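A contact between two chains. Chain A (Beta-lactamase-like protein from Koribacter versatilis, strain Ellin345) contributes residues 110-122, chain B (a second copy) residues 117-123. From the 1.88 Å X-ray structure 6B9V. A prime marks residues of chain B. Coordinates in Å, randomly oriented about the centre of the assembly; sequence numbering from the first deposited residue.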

ATOM      1  N   GLU A 110      -2.429  23.475   4.939  1.00 22.48           N
ATOM      2  CA  GLU A 110      -3.042  23.769   3.645  1.00 24.52           C
ATOM      3  C   GLU A 110      -2.379  23.017   2.474  1.00 26.93           C
ATOM      4  O   GLU A 110      -3.076  22.540   1.572  1.00 23.15           O
ATOM      5  CB  GLU A 110      -3.021  25.276   3.385  1.00 23.82           C
ATOM      6  CG  GLU A 110      -3.827  25.726   2.172  1.00 32.82           C
ATOM      7  CD  GLU A 110      -3.132  25.422   0.848  1.00 36.41           C
ATOM      8  OE1 GLU A 110      -1.883  25.529   0.789  1.00 29.84           O
ATOM      9  OE2 GLU A 110      -3.834  25.053  -0.120  1.00 40.82           O
ATOM     10  N   LYS A 111      -1.054  22.925   2.454  1.00 24.87           N
ATOM     11  CA  LYS A 111      -0.411  22.258   1.316  1.00 31.29           C
ATOM     12  C   LYS A 111      -0.749  20.756   1.299  1.00 25.54           C
ATOM     13  O   LYS A 111      -0.997  20.144   0.232  1.00 26.69           O
ATOM     14  CB  LYS A 111       1.105  22.467   1.340  1.00 39.00           C
ATOM     15  CG  LYS A 111       1.758  22.232  -0.031  1.00 49.21           C
ATOM     16  CD  LYS A 111       3.282  22.218   0.043  1.00 55.95           C
ATOM     17  CE  LYS A 111       3.911  22.050  -1.336  1.00 57.30           C
ATOM     18  NZ  LYS A 111       3.496  20.787  -2.009  1.00 59.13           N
ATOM     19  N   THR A 112      -0.802  20.169   2.491  1.00 17.80           N
ATOM     20  CA  THR A 112      -1.105  18.747   2.602  1.00 16.77           C
ATOM     21  C   THR A 112      -2.580  18.482   2.239  1.00 20.40           C
ATOM     22  O   THR A 112      -2.897  17.518   1.529  1.00 20.71           O
ATOM     23  CB  THR A 112      -0.776  18.242   4.008  1.00 20.15           C
ATOM     24  OG1 THR A 112       0.623  18.470   4.272  1.00 21.43           O
ATOM     25  CG2 THR A 112      -1.087  16.762   4.139  1.00 21.25           C
ATOM     26  N   GLU A 113      -3.467  19.347   2.723  1.00 17.94           N
ATOM     27  CA  GLU A 113      -4.873  19.292   2.355  1.00 21.03           C
ATOM     28  C   GLU A 113      -5.033  19.348   0.836  1.00 22.38           C
ATOM     29  O   GLU A 113      -5.777  18.557   0.269  1.00 21.52           O
ATOM     30  CB  GLU A 113      -5.641  20.443   3.012  1.00 25.76           C
ATOM     31  CG  GLU A 113      -7.076  20.553   2.545  1.00 26.80           C
ATOM     32  CD  GLU A 113      -7.743  21.822   3.038  1.00 41.03           C
ATOM     33  OE1 GLU A 113      -7.346  22.325   4.108  1.00 45.38           O
ATOM     34  OE2 GLU A 113      -8.647  22.323   2.343  1.00 49.32           O
ATOM     35  N   ARG A 114      -4.325  20.286   0.192  1.00 21.48           N
ATOM     36  CA  ARG A 114      -4.378  20.458  -1.269  1.00 21.93           C
ATOM     37  C   ARG A 114      -4.023  19.149  -2.002  1.00 20.79           C
ATOM     38  O   ARG A 114      -4.733  18.709  -2.948  1.00 22.46           O
ATOM     39  CB  ARG A 114      -3.424  21.584  -1.702  1.00 26.64           C
ATOM     40  CG  ARG A 114      -3.748  22.265  -3.026  1.00 29.16           C
ATOM     41  CD  ARG A 114      -2.552  23.099  -3.538  1.00 27.00           C
ATOM     42  NE  ARG A 114      -1.936  23.915  -2.488  1.00 25.76           N
ATOM     43  CZ  ARG A 114      -0.769  24.542  -2.603  1.00 30.05           C
ATOM     44  NH1 ARG A 114      -0.070  24.464  -3.727  1.00 27.49           N
ATOM     45  NH2 ARG A 114      -0.295  25.257  -1.587  1.00 27.03           N
ATOM     46  N   VAL A 115      -2.929  18.529  -1.562  1.00 21.17           N
ATOM     47  CA  VAL A 115      -2.520  17.262  -2.170  1.00 22.64           C
ATOM     48  C   VAL A 115      -3.533  16.134  -1.912  1.00 21.86           C
ATOM     49  O   VAL A 115      -3.879  15.380  -2.830  1.00 18.97           O
ATOM     50  CB  VAL A 115      -1.120  16.825  -1.663  1.00 25.26           C
ATOM     51  CG1 VAL A 115      -0.757  15.449  -2.207  1.00 24.20           C
ATOM     52  CG2 VAL A 115      -0.065  17.871  -2.043  1.00 27.01           C
ATOM     53  N   LEU A 116      -4.004  16.008  -0.676  1.00 17.82           N
ATOM     54  CA  LEU A 116      -4.997  14.976  -0.346  1.00 22.60           C
ATOM     55  C   LEU A 116      -6.291  15.097  -1.161  1.00 25.13           C
ATOM     56  O   LEU A 116      -6.803  14.095  -1.687  1.00 20.72           O
ATOM     57  CB  LEU A 116      -5.351  15.007   1.147  1.00 19.51           C
ATOM     58  CG  LEU A 116      -4.300  14.496   2.140  1.00 24.09           C
ATOM     59  CD1 LEU A 116      -4.746  14.794   3.566  1.00 22.89           C
ATOM     60  CD2 LEU A 116      -4.050  12.995   1.969  1.00 23.52           C
ATOM     61  N   LYS A 117      -6.829  16.309  -1.258  1.00 21.51           N
ATOM     62  CA  LYS A 117      -8.073  16.503  -1.994  1.00 28.01           C
ATOM     63  C   LYS A 117      -7.864  16.250  -3.480  1.00 29.60           C
ATOM     64  O   LYS A 117      -8.778  15.780  -4.169  1.00 26.75           O
ATOM     65  CB  LYS A 117      -8.632  17.909  -1.770  1.00 23.89           C
ATOM     66  CG  LYS A 117      -9.143  18.121  -0.354  1.00 34.69           C
ATOM     67  CD  LYS A 117      -9.810  19.477  -0.212  1.00 46.94           C
ATOM     68  CE  LYS A 117     -10.579  19.571   1.095  1.00 52.85           C
ATOM     69  NZ  LYS A 117     -11.195  20.914   1.277  1.00 54.26           N
ATOM     70  N   HIS A 118      -6.669  16.563  -3.977  1.00 23.05           N
ATOM     71  CA  HIS A 118      -6.396  16.309  -5.390  1.00 24.79           C
ATOM     72  C   HIS A 118      -6.265  14.808  -5.680  1.00 29.83           C
ATOM     73  O   HIS A 118      -6.978  14.255  -6.527  1.00 28.68           O
ATOM     74  CB  HIS A 118      -5.128  17.053  -5.821  1.00 28.50           C
ATOM     75  CG  HIS A 118      -4.688  16.738  -7.214  1.00 30.31           C
ATOM     76  ND1 HIS A 118      -5.219  17.362  -8.321  1.00 29.86           N
ATOM     77  CD2 HIS A 118      -3.771  15.857  -7.681  1.00 31.97           C
ATOM     78  CE1 HIS A 118      -4.642  16.887  -9.411  1.00 37.34           C
ATOM     79  NE2 HIS A 118      -3.760  15.972  -9.049  1.00 35.23           N
ATOM     80  N   VAL A 119      -5.361  14.150  -4.959  1.00 25.56           N
ATOM     81  CA  VAL A 119      -5.079  12.736  -5.157  1.00 23.16           C
ATOM     82  C   VAL A 119      -6.299  11.874  -4.856  1.00 25.89           C
ATOM     83  O   VAL A 119      -6.589  10.926  -5.583  1.00 26.49           O
ATOM     84  CB  VAL A 119      -3.904  12.264  -4.279  1.00 24.39           C
ATOM     85  CG1 VAL A 119      -3.765  10.744  -4.321  1.00 27.10           C
ATOM     86  CG2 VAL A 119      -2.601  12.926  -4.721  1.00 24.19           C
ATOM     87  N   PHE A 120      -7.011  12.200  -3.783  1.00 20.48           N
ATOM     88  CA  PHE A 120      -8.142  11.385  -3.360  1.00 23.97           C
ATOM     89  C   PHE A 120      -9.442  12.118  -3.615  1.00 29.44           C
ATOM     90  O   PHE A 120     -10.359  12.079  -2.797  1.00 28.59           O
ATOM     91  CB  PHE A 120      -8.020  10.999  -1.887  1.00 25.17           C
ATOM     92  CG  PHE A 120      -6.909  10.022  -1.616  1.00 21.38           C
ATOM     93  CD1 PHE A 120      -7.027   8.695  -2.017  1.00 25.05           C
ATOM     94  CD2 PHE A 120      -5.745  10.430  -0.987  1.00 18.07           C
ATOM     95  CE1 PHE A 120      -6.006   7.789  -1.784  1.00 29.85           C
ATOM     96  CE2 PHE A 120      -4.719   9.529  -0.749  1.00 21.82           C
ATOM     97  CZ  PHE A 120      -4.850   8.207  -1.145  1.00 24.40           C
ATOM     98  N   LYS A 121      -9.510  12.773  -4.769  1.00 28.23           N
ATOM     99  CA  LYS A 121     -10.719  13.474  -5.192  1.00 36.84           C
ATOM    100  C   LYS A 121     -11.958  12.563  -5.205  1.00 46.18           C
ATOM    101  O   LYS A 121     -13.078  13.034  -5.000  1.00 48.63           O
ATOM    102  CB  LYS A 121     -10.504  14.089  -6.573  1.00 32.39           C
ATOM    103  CG  LYS A 121     -11.465  15.209  -6.902  1.00 34.68           C
ATOM    104  CD  LYS A 121     -11.369  15.587  -8.367  1.00 44.82           C
ATOM    105  CE  LYS A 121     -12.292  16.749  -8.695  1.00 52.74           C
ATOM    106  NZ  LYS A 121     -12.268  17.072 -10.153  1.00 60.16           N
ATOM    107  N   TYR A 122     -11.753  11.266  -5.436  1.00 52.67           N
ATOM    108  CA  TYR A 122     -12.859  10.305  -5.448  1.00 45.43           C
ATOM    109  C   TYR A 122     -13.379  10.006  -4.039  1.00 45.77           C
ATOM    110  O   TYR A 122     -14.478   9.481  -3.882  1.00 46.11           O
ATOM    111  CB  TYR A 122     -12.441   8.998  -6.141  1.00 41.21           C
ATOM    112  CG  TYR A 122     -11.388   8.197  -5.402  1.00 40.25           C
ATOM    113  CD1 TYR A 122     -11.745   7.192  -4.513  1.00 37.18           C
ATOM    114  CD2 TYR A 122     -10.035   8.446  -5.600  1.00 40.00           C
ATOM    115  CE1 TYR A 122     -10.774   6.458  -3.834  1.00 38.68           C
ATOM    116  CE2 TYR A 122      -9.063   7.721  -4.930  1.00 34.68           C
ATOM    117  CZ  TYR A 122      -9.437   6.732  -4.051  1.00 33.64           C
ATOM    118  OH  TYR A 122      -8.468   6.015  -3.393  1.00 35.55           O
TER
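Chain B (117-123) KHVFKYI

What holds the two chains together most firmly? The two copies of His118 reach across to each other's backbone. NE2 of His118′ donates to O of His118 over 2.7 Å, a short bond though bent, with an angle of 133° at the hydrogen. The return bond, from NE2 of His118 to O of His118′, is weak at 3.2 Å and 124°. Water 1 supplements this second arm: it lies 2.7 Å from NE2 of His118 and donates to O of His118′ at 2.6 Å. Both carbonyls lie near the ends of their helices, and neither takes a regular helical bond from the residue four places on; within its own stretch, O of His118 receives just a weak bond of 3.4 Å from N of Lys121.

How do the aromatic rings arrange themselves around this exchange? Both histidines have chi1 near 174° and chi2 at 83°, and each ring has an atom of the other over one face. Their planes are nevertheless tilted by 38°, with centroids 4.2 Å apart and CE1 of His118 3.4 Å from CE1 of His118′. Tyr122′ then turns its edge toward the face of His118, the planes at 86° and the centroids 5.4 Å apart. Its CB comes within 3.6 Å of CD2 of His118, so the chain A imidazole meets both a histidine and a tyrosine of its partner.

How does the backbone of chain B lie on chain A? Chain A presents a helix through Val119, while chain B brings the end of a helix, 117 to 120, and then a loop. The closest register point pairs Val119 with Val119′, their CA atoms 5.1 Å apart; from there Ile123′ falls near Val115, with 7.7 Å between CA atoms. Chain B therefore advances as chain A is read backward, and its loop follows the chain A helix toward earlier turns.

What fills the space beside the histidines? Val119 and Val119′ meet through their CG1 atoms at 4.3 Å. Ile123′, though poorly ordered, places CG2 3.7 Å from CG2 of Val119 and 3.6 Å from CG1 of Val115, touching valines one helical turn apart. CE2 of Tyr122′ packs 3.6 Å from CG2 of Val115, and its ring continues outward until OH lies 3.8 Å from NH1 of Arg114, whose guanidinium is held by a salt bridge from NH2 to OE1 of Glu110 at 2.9 Å. This packing has one polar cost: O of Val119′ is buried without a partner in the model.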

ATOM      1  N   LYS B 117      -2.671   9.403 -14.675  1.00 33.89           N
ATOM      2  CA  LYS B 117      -2.087  10.743 -14.717  1.00 35.72           C
ATOM      3  C   LYS B 117      -2.619  11.651 -13.606  1.00 35.97           C
ATOM      4  O   LYS B 117      -1.838  12.331 -12.942  1.00 36.46           O
ATOM      5  CB  LYS B 117      -2.320  11.386 -16.087  1.00 42.92           C
ATOM      6  CG  LYS B 117      -1.573  10.683 -17.216  1.00 48.55           C
ATOM      7  CD  LYS B 117      -1.659  11.434 -18.535  1.00 55.04           C
ATOM      8  CE  LYS B 117      -0.908  10.685 -19.628  1.00 57.72           C
ATOM      9  NZ  LYS B 117      -1.026  11.333 -20.968  1.00 58.01           N
ATOM     10  N   HIS B 118      -3.934  11.670 -13.385  1.00 36.38           N
ATOM     11  CA  HIS B 118      -4.468  12.488 -12.293  1.00 38.36           C
ATOM     12  C   HIS B 118      -3.920  12.086 -10.924  1.00 41.35           C
ATOM     13  O   HIS B 118      -3.477  12.935 -10.140  1.00 38.41           O
ATOM     14  CB  HIS B 118      -5.994  12.424 -12.237  1.00 46.98           C
ATOM     15  CG  HIS B 118      -6.571  13.136 -11.052  1.00 46.65           C
ATOM     16  ND1 HIS B 118      -6.793  14.496 -11.039  1.00 46.90           N
ATOM     17  CD2 HIS B 118      -6.935  12.685  -9.828  1.00 45.17           C
ATOM     18  CE1 HIS B 118      -7.289  14.848  -9.866  1.00 42.04           C
ATOM     19  NE2 HIS B 118      -7.384  13.769  -9.112  1.00 40.37           N
ATOM     20  N   VAL B 119      -3.956  10.788 -10.631  1.00 38.40           N
ATOM     21  CA  VAL B 119      -3.541  10.310  -9.319  1.00 32.63           C
ATOM     22  C   VAL B 119      -2.046  10.498  -9.076  1.00 31.81           C
ATOM     23  O   VAL B 119      -1.634  10.805  -7.954  1.00 35.72           O
ATOM     24  CB  VAL B 119      -3.916   8.818  -9.127  1.00 28.37           C
ATOM     25  CG1 VAL B 119      -3.328   8.256  -7.832  1.00 32.46           C
ATOM     26  CG2 VAL B 119      -5.425   8.668  -9.144  1.00 34.13           C
ATOM     27  N   PHE B 120      -1.225  10.331 -10.108  1.00 30.15           N
ATOM     28  CA  PHE B 120       0.215  10.352  -9.853  1.00 34.02           C
ATOM     29  C   PHE B 120       1.025  11.546 -10.395  1.00 34.32           C
ATOM     30  O   PHE B 120       2.169  11.722  -9.996  1.00 35.68           O
ATOM     31  CB  PHE B 120       0.832   9.044 -10.363  1.00 32.64           C
ATOM     32  CG  PHE B 120       0.519   7.856  -9.480  1.00 28.99           C
ATOM     33  CD1 PHE B 120       1.009   7.796  -8.180  1.00 20.99           C
ATOM     34  CD2 PHE B 120      -0.291   6.826  -9.936  1.00 34.02           C
ATOM     35  CE1 PHE B 120       0.720   6.721  -7.349  1.00 29.35           C
ATOM     36  CE2 PHE B 120      -0.590   5.742  -9.116  1.00 34.22           C
ATOM     37  CZ  PHE B 120      -0.084   5.688  -7.823  1.00 35.12           C
ATOM     38  N   LYS B 121       0.470  12.390 -11.257  1.00 36.46           N
ATOM     39  CA  LYS B 121       1.323  13.442 -11.824  1.00 39.52           C
ATOM     40  C   LYS B 121       1.404  14.712 -10.940  1.00 51.96           C
ATOM     41  O   LYS B 121       2.003  15.718 -11.323  1.00 71.91           O
ATOM     42  CB  LYS B 121       0.859  13.797 -13.239  1.00 40.50           C
ATOM     43  CG  LYS B 121       1.775  14.769 -13.979  1.00 49.67           C
ATOM     44  CD  LYS B 121       1.239  15.179 -15.322  1.00 54.48           C
ATOM     45  CE  LYS B 121       1.812  16.529 -15.720  1.00 61.33           C
ATOM     46  NZ  LYS B 121       2.021  17.434 -14.543  1.00 58.72           N
ATOM     47  N   TYR B 122       0.827  14.684  -9.749  1.00 35.25           N
ATOM     48  CA  TYR B 122       1.101  15.775  -8.815  1.00 44.66           C
ATOM     49  C   TYR B 122       2.169  15.300  -7.836  1.00 51.81           C
ATOM     50  O   TYR B 122       3.159  15.991  -7.601  1.00 45.15           O
ATOM     51  CB  TYR B 122      -0.164  16.238  -8.068  1.00 44.73           C
ATOM     52  CG  TYR B 122       0.037  17.492  -7.215  1.00 41.01           C
ATOM     53  CD1 TYR B 122       1.110  18.353  -7.446  1.00 44.02           C
ATOM     54  CD2 TYR B 122      -0.836  17.805  -6.176  1.00 38.04           C
ATOM     55  CE1 TYR B 122       1.306  19.492  -6.668  1.00 42.68           C
ATOM     56  CE2 TYR B 122      -0.648  18.940  -5.385  1.00 37.43           C
ATOM     57  CZ  TYR B 122       0.425  19.777  -5.639  1.00 44.83           C
ATOM     58  OH  TYR B 122       0.617  20.903  -4.866  1.00 50.70           O
ATOM     59  N   ILE B 123       1.977  14.098  -7.301  1.00 59.98           N
ATOM     60  CA  ILE B 123       2.855  13.559  -6.264  1.00 69.11           C
ATOM     61  C   ILE B 123       4.052  12.770  -6.787  1.00 86.31           C
ATOM     62  O   ILE B 123       4.649  11.994  -6.043  1.00 90.16           O
ATOM     63  CB  ILE B 123       2.080  12.632  -5.321  1.00 56.90           C
ATOM     64  CG1 ILE B 123       1.346  11.568  -6.130  1.00 37.45           C
ATOM     65  CG2 ILE B 123       1.092  13.418  -4.488  1.00 59.88           C
ATOM     66  CD1 ILE B 123       0.884  10.397  -5.300  1.00 33.80           C
TER
HETATM   67  O   HOH W   1      -1.761  14.891 -10.568  1.00 35.53           O